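Side-chain contacts in protein bvu-3222 (Bacteroides vulgatus ATCC 8482, PDB 3FYF), which is of unknown function but belongs to the DUF4251 family, is probably periplasmic and pairs with a second copy of itself: residues Phe48-Asp53 against Asn143-Thr148; Ala52-Phe57 against Met62-Ser67; Asn68-Glu73 against Leu158-Tyr163; Thr86-Asn91 against Ile149-Ser154. All coordinates share one frame; numbering follows the deposited sequence.

Contact 1 (Phe48-Asp53 against Asn143-Thr148); sequences FVLEAD and NQASVT
L50 drops its side chain onto A145 and V147, and one methyl group, CD1, makes the closest approach to both. CD1 lies 3.5 Å from the CB of A145, a tight carbon pair, and 3.4 Å from that residue's carbonyl O, so it rests on backbone as much as on side chain. It also meets V147 CG2 at 3.5 Å, while L50 CD2 reaches the same valine methyl at 3.8 Å. The two branches of the leucine thus straddle V147 CG2 as the side chains run past one another in opposed senses. L50 sets its CG opposite its amide N (chi1 -174°), which carries both methyls away from its strand and toward strand 144-151. V147 turns CG2 to the backbone-N side and offers that branch. No hydrogen bond joins the segments; the contact is buried packing of methyls on methyls and of CD1 on a carbonyl oxygen. With alanine here a gap is likely to open above A145 and V147, since CD1, which covers both, and CD2 over V147 would be gone. The strand axes cross at 90°, 8.3 Å apart, as in orthogonal packing of two parts of one curled sheet. L50 pairs through its backbone with V72, V147 also packs on V134 and I136 of strand 132-138, and F48 reaches A42 and L43 of helix 27-44, whereas strand 158-166 pairs with both strands of the contact.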
loop_
_atom_site.group_PDB
_atom_site.type_symbol
_atom_site.label_atom_id
_atom_site.label_comp_id
_atom_site.label_asym_id
_atom_site.label_seq_id
_atom_site.Cartn_x
_atom_site.Cartn_y
_atom_site.Cartn_z
ATOM N N PHE B 48 -1.206 -18.771 -10.256
ATOM C CA PHE B 48 -1.285 -17.801 -9.161
ATOM C C PHE B 48 -2.256 -16.660 -9.416
ATOM O O PHE B 48 -2.676 -16.401 -10.548
ATOM C CB PHE B 48 0.101 -17.216 -8.832
ATOM C CG PHE B 48 0.729 -16.438 -9.963
ATOM C CD1 PHE B 48 0.450 -15.081 -10.140
ATOM C CD2 PHE B 48 1.616 -17.056 -10.834
ATOM C CE1 PHE B 48 1.023 -14.367 -11.179
ATOM C CE2 PHE B 48 2.199 -16.350 -11.868
ATOM C CZ PHE B 48 1.902 -14.999 -12.039
ATOM N N VAL B 49 -2.583 -15.962 -8.337
ATOM C CA VAL B 49 -3.375 -14.743 -8.413
ATOM C C VAL B 49 -2.836 -13.738 -7.391
ATOM O O VAL B 49 -2.458 -14.112 -6.278
ATOM C CB VAL B 49 -4.909 -15.052 -8.256
ATOM C CG1 VAL B 49 -5.103 -16.201 -7.339
ATOM C CG2 VAL B 49 -5.734 -13.843 -7.800
ATOM N N LEU B 50 -2.736 -12.477 -7.797
ATOM C CA LEU B 50 -2.505 -11.416 -6.836
ATOM C C LEU B 50 -3.834 -10.765 -6.498
ATOM O O LEU B 50 -4.467 -10.151 -7.349
ATOM C CB LEU B 50 -1.492 -10.373 -7.324
ATOM C CG LEU B 50 -1.205 -9.372 -6.188
ATOM C CD1 LEU B 50 0.262 -9.281 -5.908
ATOM C CD2 LEU B 50 -1.826 -7.980 -6.379
ATOM N N GLU B 51 -4.226 -10.904 -5.238
ATOM C CA GLU B 51 -5.462 -10.339 -4.719
ATOM C C GLU B 51 -5.190 -8.917 -4.227
ATOM O O GLU B 51 -4.567 -8.734 -3.177
ATOM C CB GLU B 51 -5.966 -11.217 -3.571
ATOM C CG GLU B 51 -6.227 -12.685 -3.951
ATOM C CD GLU B 51 -6.646 -13.543 -2.772
ATOM O OE1 GLU B 51 -7.279 -14.597 -2.997
ATOM O OE2 GLU B 51 -6.335 -13.173 -1.617
ATOM N N ALA B 52 -5.649 -7.920 -4.983
ATOM C CA ALA B 52 -5.321 -6.523 -4.704
ATOM C C ALA B 52 -6.026 -5.973 -3.471
ATOM O O ALA B 52 -7.262 -6.052 -3.338
ATOM C CB ALA B 52 -5.620 -5.646 -5.900
ATOM N N ASP B 53 -5.212 -5.421 -2.576
ATOM C CA ASP B 53 -5.680 -4.671 -1.427
ATOM C C ASP B 53 -5.830 -3.190 -1.781
ATOM O O ASP B 53 -6.813 -2.549 -1.402
ATOM C CB ASP B 53 -4.700 -4.838 -0.275
ATOM C CG ASP B 53 -5.045 -3.963 0.901
ATOM O OD1 ASP B 53 -6.079 -4.227 1.556
ATOM O OD2 ASP B 53 -4.286 -3.007 1.164
ATOM N N ASN B 143 3.980 -13.197 1.520
ATOM C CA ASN B 143 3.259 -13.246 0.232
ATOM C C ASN B 143 2.752 -11.874 -0.231
ATOM O O ASN B 143 1.848 -11.767 -1.059
ATOM C CB ASN B 143 2.153 -14.325 0.197
ATOM C CG ASN B 143 0.890 -13.950 0.992
ATOM O OD1 ASN B 143 -0.194 -14.448 0.694
ATOM N ND2 ASN B 143 1.030 -13.108 2.008
ATOM N N GLN B 144 3.364 -10.829 0.310
ATOM C CA GLN B 144 3.000 -9.464 -0.021
ATOM C C GLN B 144 3.711 -9.061 -1.304
ATOM O O GLN B 144 4.931 -9.192 -1.429
ATOM C CB GLN B 144 3.344 -8.537 1.142
ATOM C CG GLN B 144 2.539 -8.863 2.389
ATOM C CD GLN B 144 3.072 -8.194 3.629
ATOM O OE1 GLN B 144 3.690 -7.130 3.561
ATOM N NE2 GLN B 144 2.827 -8.813 4.781
ATOM N N ALA B 145 2.939 -8.612 -2.282
ATOM C CA ALA B 145 3.515 -8.351 -3.590
ATOM C C ALA B 145 2.881 -7.161 -4.275
ATOM O O ALA B 145 1.723 -6.832 -4.020
ATOM C CB ALA B 145 3.431 -9.600 -4.472
ATOM N N SER B 146 3.671 -6.531 -5.144
ATOM C CA SER B 146 3.271 -5.374 -5.924
ATOM C C SER B 146 3.315 -5.712 -7.417
ATOM O O SER B 146 4.317 -6.231 -7.913
ATOM C CB SER B 146 4.240 -4.230 -5.655
ATOM O OG SER B 146 3.676 -3.002 -6.070
ATOM N N VAL B 147 2.242 -5.399 -8.132
ATOM C CA VAL B 147 2.136 -5.705 -9.566
ATOM C C VAL B 147 1.996 -4.417 -10.356
ATOM O O VAL B 147 1.002 -3.725 -10.204
ATOM C CB VAL B 147 0.887 -6.562 -9.879
ATOM C CG1 VAL B 147 0.862 -6.951 -11.338
ATOM C CG2 VAL B 147 0.866 -7.796 -9.047
ATOM N N THR B 148 2.971 -4.099 -11.206
ATOM C CA THR B 148 2.877 -2.904 -12.049
ATOM C C THR B 148 2.515 -3.301 -13.491
ATOM O O THR B 148 3.155 -4.169 -14.088
ATOM C CB THR B 148 4.174 -2.049 -11.989
ATOM O OG1 THR B 148 4.457 -1.690 -10.629
ATOM C CG2 THR B 148 4.032 -0.769 -12.786
#

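Contact 2 (Ala52-Phe57 against Met62-Ser67); sequences ADNVVF and MRFVSS
A short antiparallel beta hairpin brings N54, V55 and V56 opposite F64, R63 and M62. V55 and R63 form its hydrogen-bonded pair: V55 N gives to R63 O, and R63 N returns a bond to V55 O, both at 3.0 Å. Beyond the F64 pair, V65 N donates to D53 O at 2.8 Å, bent to 137° at the hydrogen. The side-chain contact gathers round the F64 ring. D53 holds its CG opposite its backbone N (chi1 174°), and this swings the carboxylate alongside the phenyl group: OD2 lies in the ring plane at the edge, 3.3 Å from F64 CE1, where it would face the slightly positive C-H rim. The same OD2 accepts N54 ND2 at 3.2 Å from the anti side of the carboxylate, and N54 OD1 is bonded to N161, so the amide is fixed at both ends. N54 CB stands 3.7 Å from F64 CD1. Were D53 replaced by alanine, N54 ND2 would probably lose its acceptor and the F64 edge its carboxylate. On the same face V56 CG2 touches M62 CB at 3.9 Å, while A52 CB, just before the corner at D53, meets V65 CG1 at 4.2 Å. F64 N bonds to Q144 of the second subunit, and the F64 ring meets Y163 there. D53 and N54 both face N161 on strand 158-166, the arrangement of a classic beta bulge, here at the corner between strands 48-52 and 54-57.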
loop_
_atom_site.group_PDB
_atom_site.type_symbol
_atom_site.label_atom_id
_atom_site.label_comp_id
_atom_site.label_asym_id
_atom_site.label_seq_id
_atom_site.Cartn_x
_atom_site.Cartn_y
_atom_site.Cartn_z
ATOM N N ALA B 52 -5.649 -7.920 -4.983
ATOM C CA ALA B 52 -5.321 -6.523 -4.704
ATOM C C ALA B 52 -6.026 -5.973 -3.471
ATOM O O ALA B 52 -7.262 -6.052 -3.338
ATOM C CB ALA B 52 -5.620 -5.646 -5.900
ATOM N N ASP B 53 -5.212 -5.421 -2.576
ATOM C CA ASP B 53 -5.680 -4.671 -1.427
ATOM C C ASP B 53 -5.830 -3.190 -1.781
ATOM O O ASP B 53 -6.813 -2.549 -1.402
ATOM C CB ASP B 53 -4.700 -4.838 -0.275
ATOM C CG ASP B 53 -5.045 -3.963 0.901
ATOM O OD1 ASP B 53 -6.079 -4.227 1.556
ATOM O OD2 ASP B 53 -4.286 -3.007 1.164
ATOM N N ASN B 54 -4.851 -2.643 -2.500
ATOM C CA ASN B 54 -4.960 -1.275 -2.997
ATOM C C ASN B 54 -4.390 -1.101 -4.401
ATOM O O ASN B 54 -3.646 -1.941 -4.883
ATOM C CB ASN B 54 -4.327 -0.269 -2.019
ATOM C CG ASN B 54 -2.849 -0.490 -1.826
ATOM O OD1 ASN B 54 -2.024 0.033 -2.580
ATOM N ND2 ASN B 54 -2.501 -1.252 -0.801
ATOM N N VAL B 55 -4.746 0.007 -5.037
ATOM C CA VAL B 55 -4.328 0.294 -6.395
ATOM C C VAL B 55 -3.780 1.709 -6.406
ATOM O O VAL B 55 -4.373 2.589 -5.794
ATOM C CB VAL B 55 -5.514 0.121 -7.406
ATOM C CG1 VAL B 55 -5.193 0.722 -8.751
ATOM C CG2 VAL B 55 -5.878 -1.363 -7.559
ATOM N N VAL B 56 -2.629 1.896 -7.059
ATOM C CA VAL B 56 -1.980 3.207 -7.216
ATOM C C VAL B 56 -1.903 3.570 -8.706
ATOM O O VAL B 56 -1.420 2.788 -9.522
ATOM C CB VAL B 56 -0.552 3.245 -6.560
ATOM C CG1 VAL B 56 0.069 4.636 -6.651
ATOM C CG2 VAL B 56 -0.612 2.802 -5.096
ATOM N N PHE B 57 -2.384 4.761 -9.040
ATOM C CA PHE B 57 -2.448 5.245 -10.416
ATOM C C PHE B 57 -1.259 6.143 -10.704
ATOM O O PHE B 57 -0.549 6.547 -9.777
ATOM C CB PHE B 57 -3.773 5.989 -10.646
ATOM C CG PHE B 57 -4.991 5.145 -10.361
ATOM C CD1 PHE B 57 -5.558 4.363 -11.366
ATOM C CD2 PHE B 57 -5.554 5.114 -9.085
ATOM C CE1 PHE B 57 -6.671 3.577 -11.109
ATOM C CE2 PHE B 57 -6.657 4.323 -8.812
ATOM C CZ PHE B 57 -7.221 3.557 -9.825
ATOM N N MET B 62 -4.083 6.766 -4.723
ATOM C CA MET B 62 -4.244 5.404 -4.232
ATOM C C MET B 62 -5.624 5.194 -3.616
ATOM O O MET B 62 -6.140 6.059 -2.909
ATOM C CB MET B 62 -3.156 5.071 -3.210
ATOM C CG MET B 62 -3.586 5.252 -1.764
ATOM S SD MET B 62 -4.338 3.767 -1.070
ATOM C CE MET B 62 -5.009 4.412 0.461
ATOM N N ARG B 63 -6.213 4.036 -3.893
ATOM C CA ARG B 63 -7.496 3.666 -3.337
ATOM C C ARG B 63 -7.422 2.250 -2.795
ATOM O O ARG B 63 -6.893 1.357 -3.461
ATOM C CB ARG B 63 -8.581 3.763 -4.407
ATOM C CG ARG B 63 -9.793 4.570 -3.976
ATOM C CD ARG B 63 -10.894 3.699 -3.438
ATOM N NE ARG B 63 -12.074 4.479 -3.078
ATOM C CZ ARG B 63 -12.944 4.119 -2.142
ATOM N NH1 ARG B 63 -13.992 4.886 -1.884
ATOM N NH2 ARG B 63 -12.762 2.995 -1.456
ATOM N N PHE B 64 -7.932 2.057 -1.580
ATOM C CA PHE B 64 -8.120 0.711 -1.027
ATOM C C PHE B 64 -9.297 0.050 -1.719
ATOM O O PHE B 64 -10.260 0.710 -2.105
ATOM C CB PHE B 64 -8.300 0.731 0.495
ATOM C CG PHE B 64 -7.021 0.943 1.229
ATOM C CD1 PHE B 64 -6.045 -0.044 1.236
ATOM C CD2 PHE B 64 -6.760 2.139 1.866
ATOM C CE1 PHE B 64 -4.848 0.155 1.883
ATOM C CE2 PHE B 64 -5.557 2.337 2.524
ATOM C CZ PHE B 64 -4.601 1.344 2.527
ATOM N N VAL B 65 -9.207 -1.264 -1.876
ATOM C CA VAL B 65 -9.988 -1.933 -2.895
ATOM C C VAL B 65 -10.367 -3.362 -2.498
ATOM O O VAL B 65 -9.733 -3.958 -1.627
ATOM C CB VAL B 65 -9.207 -1.818 -4.248
ATOM C CG1 VAL B 65 -8.776 -3.167 -4.819
ATOM C CG2 VAL B 65 -9.943 -0.932 -5.230
ATOM N N SER B 66 -11.432 -3.887 -3.098
ATOM C CA SER B 66 -11.779 -5.299 -2.928
ATOM C C SER B 66 -11.047 -6.163 -3.951
ATOM O O SER B 66 -10.990 -5.824 -5.128
ATOM C CB SER B 66 -13.288 -5.513 -3.049
ATOM O OG SER B 66 -13.586 -6.897 -3.174
ATOM N N SER B 67 -10.514 -7.293 -3.491
ATOM C CA SER B 67 -9.746 -8.207 -4.342
ATOM C C SER B 67 -10.592 -9.101 -5.256
ATOM O O SER B 67 -10.051 -9.801 -6.118
ATOM C CB SER B 67 -8.817 -9.065 -3.485
ATOM O OG SER B 67 -9.518 -9.717 -2.445
#

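Contact 3 (Asn68-Glu73 against Leu158-Tyr163); sequences NTNYVE and LTMNGY
M160 spans the gap to N70, Y71 and V72 with its thioether, and nearly all the contact is made by SD and CE. The apolar part is a pair of side-chain touches: V72 CG2 meets the M160 sulfur at 4.0 Å, the two chains lying aslant, and M160 CE comes to 4.1 Å from N70 CB. The rest is side chain on backbone, for SD lies 3.9 Å from Y71 N and 4.0 Å from Y71 C. M160 stretches out fully beyond CG (chi2 -169°, chi3 174°), and this length lets it bridge backbones whose nearest CA atoms, those of Y71 and M160, are 7.8 Å apart. No hydrogen bond crosses between the segments. The polar end of N70 is held from outside: OD1 accepts from A84 N and is bonded to T83 OG1, while ND2 gives to S66 O, so the amide is gripped on both branches, while CB faces the methionine methyl. Strand 48-52 lies between the two strands, pairing with 71-75 and with 158-166; M160 also packs on V55 of strand 54-57 and T83 of strand 78-83, and V72 on V147 and I149 of strand 144-151.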
loop_
_atom_site.group_PDB
_atom_site.type_symbol
_atom_site.label_atom_id
_atom_site.label_comp_id
_atom_site.label_asym_id
_atom_site.label_seq_id
_atom_site.Cartn_x
_atom_site.Cartn_y
_atom_site.Cartn_z
ATOM N N ASN B 68 -11.912 -9.074 -5.062
ATOM C CA ASN B 68 -12.853 -9.776 -5.940
ATOM C C ASN B 68 -12.937 -9.152 -7.328
ATOM O O ASN B 68 -13.148 -9.856 -8.318
ATOM C CB ASN B 68 -14.254 -9.821 -5.316
ATOM C CG ASN B 68 -14.411 -10.929 -4.280
ATOM O OD1 ASN B 68 -13.511 -11.747 -4.069
ATOM N ND2 ASN B 68 -15.571 -10.959 -3.631
ATOM N N THR B 69 -12.770 -7.830 -7.390
ATOM C CA THR B 69 -12.905 -7.082 -8.644
ATOM C C THR B 69 -11.607 -6.420 -9.119
ATOM O O THR B 69 -11.590 -5.733 -10.143
ATOM C CB THR B 69 -14.027 -6.018 -8.558
ATOM O OG1 THR B 69 -13.817 -5.182 -7.412
ATOM C CG2 THR B 69 -15.405 -6.683 -8.465
ATOM N N ASN B 70 -10.529 -6.613 -8.363
ATOM C CA ASN B 70 -9.198 -6.150 -8.766
ATOM C C ASN B 70 -8.179 -7.240 -8.495
ATOM O O ASN B 70 -7.822 -7.505 -7.347
ATOM C CB ASN B 70 -8.787 -4.858 -8.049
ATOM C CG ASN B 70 -9.748 -3.709 -8.298
ATOM O OD1 ASN B 70 -9.516 -2.871 -9.169
ATOM N ND2 ASN B 70 -10.835 -3.665 -7.527
ATOM N N TYR B 71 -7.735 -7.893 -9.560
ATOM C CA TYR B 71 -6.783 -8.985 -9.438
ATOM C C TYR B 71 -5.901 -9.133 -10.674
ATOM O O TYR B 71 -6.168 -8.554 -11.728
ATOM C CB TYR B 71 -7.493 -10.312 -9.106
ATOM C CG TYR B 71 -8.508 -10.783 -10.130
ATOM C CD1 TYR B 71 -8.123 -11.585 -11.206
ATOM C CD2 TYR B 71 -9.860 -10.455 -10.006
ATOM C CE1 TYR B 71 -9.045 -12.026 -12.146
ATOM C CE2 TYR B 71 -10.798 -10.898 -10.940
ATOM C CZ TYR B 71 -10.380 -11.684 -12.008
ATOM O OH TYR B 71 -11.287 -12.124 -12.945
ATOM N N VAL B 72 -4.839 -9.911 -10.514
ATOM C CA VAL B 72 -3.949 -10.278 -11.600
ATOM C C VAL B 72 -3.771 -11.791 -11.498
ATOM O O VAL B 72 -3.375 -12.301 -10.454
ATOM C CB VAL B 72 -2.600 -9.511 -11.501
ATOM C CG1 VAL B 72 -1.499 -10.235 -12.228
ATOM C CG2 VAL B 72 -2.740 -8.089 -12.048
ATOM N N GLU B 73 -4.094 -12.509 -12.569
ATOM C CA GLU B 73 -4.104 -13.970 -12.525
ATOM C C GLU B 73 -3.323 -14.592 -13.681
ATOM O O GLU B 73 -3.431 -14.136 -14.804
ATOM C CB GLU B 73 -5.548 -14.477 -12.538
ATOM C CG GLU B 73 -5.686 -15.956 -12.217
ATOM C CD GLU B 73 -7.034 -16.519 -12.606
ATOM O OE1 GLU B 73 -7.059 -17.409 -13.482
ATOM O OE2 GLU B 73 -8.060 -16.073 -12.042
ATOM N N LEU B 158 -0.623 1.572 -13.846
ATOM C CA LEU B 158 -1.382 1.051 -12.710
ATOM C C LEU B 158 -0.595 0.027 -11.891
ATOM O O LEU B 158 -0.042 -0.921 -12.433
ATOM C CB LEU B 158 -2.714 0.453 -13.198
ATOM C CG LEU B 158 -3.774 0.059 -12.162
ATOM C CD1 LEU B 158 -5.170 0.468 -12.603
ATOM C CD2 LEU B 158 -3.722 -1.423 -11.858
ATOM N N THR B 159 -0.575 0.221 -10.576
ATOM C CA THR B 159 0.073 -0.719 -9.674
ATOM C C THR B 159 -0.963 -1.293 -8.698
ATOM O O THR B 159 -1.739 -0.543 -8.129
ATOM C CB THR B 159 1.224 -0.038 -8.901
ATOM O OG1 THR B 159 2.172 0.507 -9.829
ATOM C CG2 THR B 159 1.939 -1.025 -7.995
ATOM N N MET B 160 -0.975 -2.617 -8.535
ATOM C CA MET B 160 -1.810 -3.296 -7.536
ATOM C C MET B 160 -0.933 -3.844 -6.426
ATOM O O MET B 160 0.010 -4.597 -6.691
ATOM C CB MET B 160 -2.564 -4.480 -8.152
ATOM C CG MET B 160 -3.567 -4.126 -9.231
ATOM S SD MET B 160 -4.655 -5.503 -9.689
ATOM C CE MET B 160 -5.699 -4.589 -10.772
ATOM N N ASN B 161 -1.256 -3.480 -5.185
ATOM C CA ASN B 161 -0.541 -3.980 -4.016
ATOM C C ASN B 161 -1.437 -4.905 -3.241
ATOM O O ASN B 161 -2.549 -4.536 -2.897
ATOM C CB ASN B 161 -0.095 -2.822 -3.118
ATOM C CG ASN B 161 0.852 -1.877 -3.830
ATOM O OD1 ASN B 161 1.913 -2.289 -4.298
ATOM N ND2 ASN B 161 0.473 -0.607 -3.919
ATOM N N GLY B 162 -0.954 -6.107 -2.958
ATOM C CA GLY B 162 -1.781 -7.085 -2.265
ATOM C C GLY B 162 -1.061 -8.368 -1.939
ATOM O O GLY B 162 0.136 -8.362 -1.659
ATOM N N TYR B 163 -1.806 -9.468 -1.993
ATOM C CA TYR B 163 -1.335 -10.773 -1.539
ATOM C C TYR B 163 -1.272 -11.754 -2.703
ATOM O O TYR B 163 -2.242 -11.911 -3.441
ATOM C CB TYR B 163 -2.246 -11.308 -0.414
ATOM C CG TYR B 163 -2.275 -10.403 0.804
ATOM C CD1 TYR B 163 -1.317 -10.528 1.811
ATOM C CD2 TYR B 163 -3.237 -9.399 0.933
ATOM C CE1 TYR B 163 -1.322 -9.675 2.921
ATOM C CE2 TYR B 163 -3.248 -8.542 2.034
ATOM C CZ TYR B 163 -2.300 -8.692 3.025
ATOM O OH TYR B 163 -2.322 -7.854 4.117
#

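Contact 4 (Thr86-Asn91 against Ile149-Ser154); sequences TNFVYN and INPNFS
F88 and P151 meet ring against ring, the phenyl group and the pyrrolidine passing each other in opposing directions. CD of P151 lies over one face of the phenyl ring, and the proline's CG and CB close on the CE2 corner: P151 CG is 3.3 Å from F88 CE2, and P151 CB is 3.4 Å from the same atom. CG also comes within 3.5 Å of F88 CD2, so one side of the aromatic ring bears on the saturated ring. I149 approaches differently. Its side chain stands at about a right angle to that of F88 and offers CG2, 4.0 Å from F88 CE1, so the isoleucine methyl and the proline touch CE1 and CE2, the two ring carbons flanking CZ. F88 has positive phi and psi, and with CG on the backbone-N side (chi1 -49°) its ring points from the irregular loop to the strand. That strand ends in a hairpin: P151 to S154 form a type I' beta turn, with N152 and F153 in left-handed backbone conformations, beginning the connection from strand 144-151 to strand 158-166 in this antiparallel sheet. P151 O is gripped twice by S154, whose backbone N donates at 3.1 Å and whose OG gives to the same oxygen at 2.7 Å, nearly in line with the C=O bond. The turn is thereby tied back to the very proline on which F88 rests. L158 and T157 also pack against F88, and I149 touches A132 of strand 132-138 as well as L158.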
loop_
_atom_site.group_PDB
_atom_site.type_symbol
_atom_site.label_atom_id
_atom_site.label_comp_id
_atom_site.label_asym_id
_atom_site.label_seq_id
_atom_site.Cartn_x
_atom_site.Cartn_y
_atom_site.Cartn_z
ATOM N N THR B 86 -11.061 2.250 -15.884
ATOM C CA THR B 86 -11.516 2.183 -17.269
ATOM C C THR B 86 -10.337 2.109 -18.233
ATOM O O THR B 86 -10.109 1.083 -18.872
ATOM C CB THR B 86 -12.391 3.397 -17.635
ATOM O OG1 THR B 86 -13.468 3.514 -16.696
ATOM C CG2 THR B 86 -12.960 3.240 -19.036
ATOM N N ASN B 87 -9.591 3.204 -18.333
ATOM C CA ASN B 87 -8.244 3.165 -18.889
ATOM C C ASN B 87 -7.174 3.361 -17.820
ATOM O O ASN B 87 -6.368 4.289 -17.897
ATOM C CB ASN B 87 -8.087 4.218 -19.988
ATOM C CG ASN B 87 -7.746 3.608 -21.334
ATOM O OD1 ASN B 87 -8.107 2.466 -21.621
ATOM N ND2 ASN B 87 -7.047 4.368 -22.168
ATOM N N PHE B 88 -7.170 2.481 -16.824
ATOM C CA PHE B 88 -6.238 2.590 -15.709
ATOM C C PHE B 88 -6.180 4.018 -15.177
ATOM O O PHE B 88 -5.114 4.509 -14.803
ATOM C CB PHE B 88 -4.841 2.128 -16.130
ATOM C CG PHE B 88 -4.828 0.799 -16.828
ATOM C CD1 PHE B 88 -4.707 -0.377 -16.105
ATOM C CD2 PHE B 88 -4.935 0.723 -18.207
ATOM C CE1 PHE B 88 -4.694 -1.602 -16.744
ATOM C CE2 PHE B 88 -4.922 -0.500 -18.851
ATOM C CZ PHE B 88 -4.802 -1.663 -18.119
ATOM N N VAL B 89 -7.332 4.679 -15.144
ATOM C CA VAL B 89 -7.446 5.995 -14.518
ATOM C C VAL B 89 -8.560 5.897 -13.472
ATOM O O VAL B 89 -9.570 5.236 -13.710
ATOM C CB VAL B 89 -7.746 7.114 -15.578
ATOM C CG1 VAL B 89 -8.023 8.465 -14.923
ATOM C CG2 VAL B 89 -6.591 7.256 -16.567
ATOM N N TYR B 90 -8.357 6.525 -12.314
ATOM C CA TYR B 90 -9.319 6.472 -11.205
ATOM C C TYR B 90 -10.669 7.137 -11.514
ATOM O O TYR B 90 -11.728 6.591 -11.189
ATOM C CB TYR B 90 -8.717 7.087 -9.931
ATOM C CG TYR B 90 -9.632 6.978 -8.734
ATOM C CD1 TYR B 90 -9.898 5.743 -8.156
ATOM C CD2 TYR B 90 -10.249 8.104 -8.193
ATOM C CE1 TYR B 90 -10.755 5.627 -7.073
ATOM C CE2 TYR B 90 -11.109 7.995 -7.099
ATOM C CZ TYR B 90 -11.352 6.757 -6.541
ATOM O OH TYR B 90 -12.198 6.642 -5.456
ATOM N N ASN B 91 -10.614 8.318 -12.128
ATOM C CA ASN B 91 -11.806 9.099 -12.446
ATOM C C ASN B 91 -12.184 8.963 -13.919
ATOM O O ASN B 91 -13.328 9.212 -14.305
ATOM C CB ASN B 91 -11.588 10.577 -12.097
ATOM C CG ASN B 91 -11.106 10.785 -10.663
ATOM O OD1 ASN B 91 -11.842 10.552 -9.700
ATOM N ND2 ASN B 91 -9.868 11.250 -10.521
ATOM N N ILE B 149 1.477 -2.661 -14.025
ATOM C CA ILE B 149 0.945 -2.957 -15.350
ATOM C C ILE B 149 1.199 -1.805 -16.340
ATOM O O ILE B 149 0.872 -0.651 -16.070
ATOM C CB ILE B 149 -0.570 -3.292 -15.267
ATOM C CG1 ILE B 149 -0.790 -4.521 -14.375
ATOM C CG2 ILE B 149 -1.162 -3.537 -16.657
ATOM C CD1 ILE B 149 -2.036 -4.437 -13.512
ATOM N N ASN B 150 1.792 -2.148 -17.479
ATOM C CA ASN B 150 2.052 -1.215 -18.575
ATOM C C ASN B 150 1.244 -1.607 -19.840
ATOM O O ASN B 150 1.658 -2.488 -20.584
ATOM C CB ASN B 150 3.564 -1.206 -18.853
ATOM C CG ASN B 150 3.972 -0.265 -19.986
ATOM O OD1 ASN B 150 3.141 0.263 -20.727
ATOM N ND2 ASN B 150 5.275 -0.055 -20.117
ATOM N N PRO B 151 0.095 -0.949 -20.083
ATOM C CA PRO B 151 -0.730 -1.288 -21.247
ATOM C C PRO B 151 -0.309 -0.607 -22.559
ATOM O O PRO B 151 -0.031 0.588 -22.583
ATOM C CB PRO B 151 -2.126 -0.829 -20.825
ATOM C CG PRO B 151 -1.885 0.312 -19.910
ATOM C CD PRO B 151 -0.526 0.113 -19.270
ATOM N N ASN B 152 -0.261 -1.391 -23.636
ATOM C CA ASN B 152 0.026 -0.897 -24.995
ATOM C C ASN B 152 1.258 -0.001 -25.096
ATOM O O ASN B 152 1.215 1.038 -25.754
ATOM C CB ASN B 152 -1.197 -0.177 -25.570
ATOM C CG ASN B 152 -2.477 -0.965 -25.382
ATOM O OD1 ASN B 152 -2.605 -2.100 -25.850
ATOM N ND2 ASN B 152 -3.431 -0.366 -24.686
ATOM N N PHE B 153 2.326 -0.393 -24.393
ATOM C CA PHE B 153 3.625 0.309 -24.388
ATOM C C PHE B 153 3.562 1.792 -23.990
ATOM O O PHE B 153 4.516 2.532 -24.228
ATOM C CB PHE B 153 4.333 0.172 -25.755
ATOM C CG PHE B 153 4.442 -1.244 -26.256
ATOM C CD1 PHE B 153 5.493 -2.059 -25.851
ATOM C CD2 PHE B 153 3.505 -1.755 -27.156
ATOM C CE1 PHE B 153 5.610 -3.363 -26.320
ATOM C CE2 PHE B 153 3.607 -3.058 -27.631
ATOM C CZ PHE B 153 4.664 -3.865 -27.215
ATOM N N SER B 154 2.451 2.221 -23.388
ATOM C CA SER B 154 2.212 3.643 -23.118
ATOM C C SER B 154 3.001 4.169 -21.924
ATOM O O SER B 154 3.234 5.377 -21.813
ATOM C CB SER B 154 0.714 3.913 -22.924
ATOM O OG SER B 154 0.180 3.152 -21.853
#

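Contacts 1, 2 and 3 lie with centres 5 to 10 Å apart, whereas that of contact 4 is 14 to 17 Å from them and about 19 Å from the chain's centre. All four reach a single curled antiparallel sheet. Contact 1 runs on into contact 2 through A52 and D53, and contact 3 follows along the chain. Strand 144-151 carries the second segments of contacts 1 and 4, and its neighbour 158-166 that of contact 3; S146 OG bonds to N161 between contacts 1 and 3. R63 NE and Y90 OH link contacts 2 and 4. In contacts 1 and 3 strands 48-52 and 71-75 thus meet strands 144-151 and 158-166; all four contacts border the second subunit.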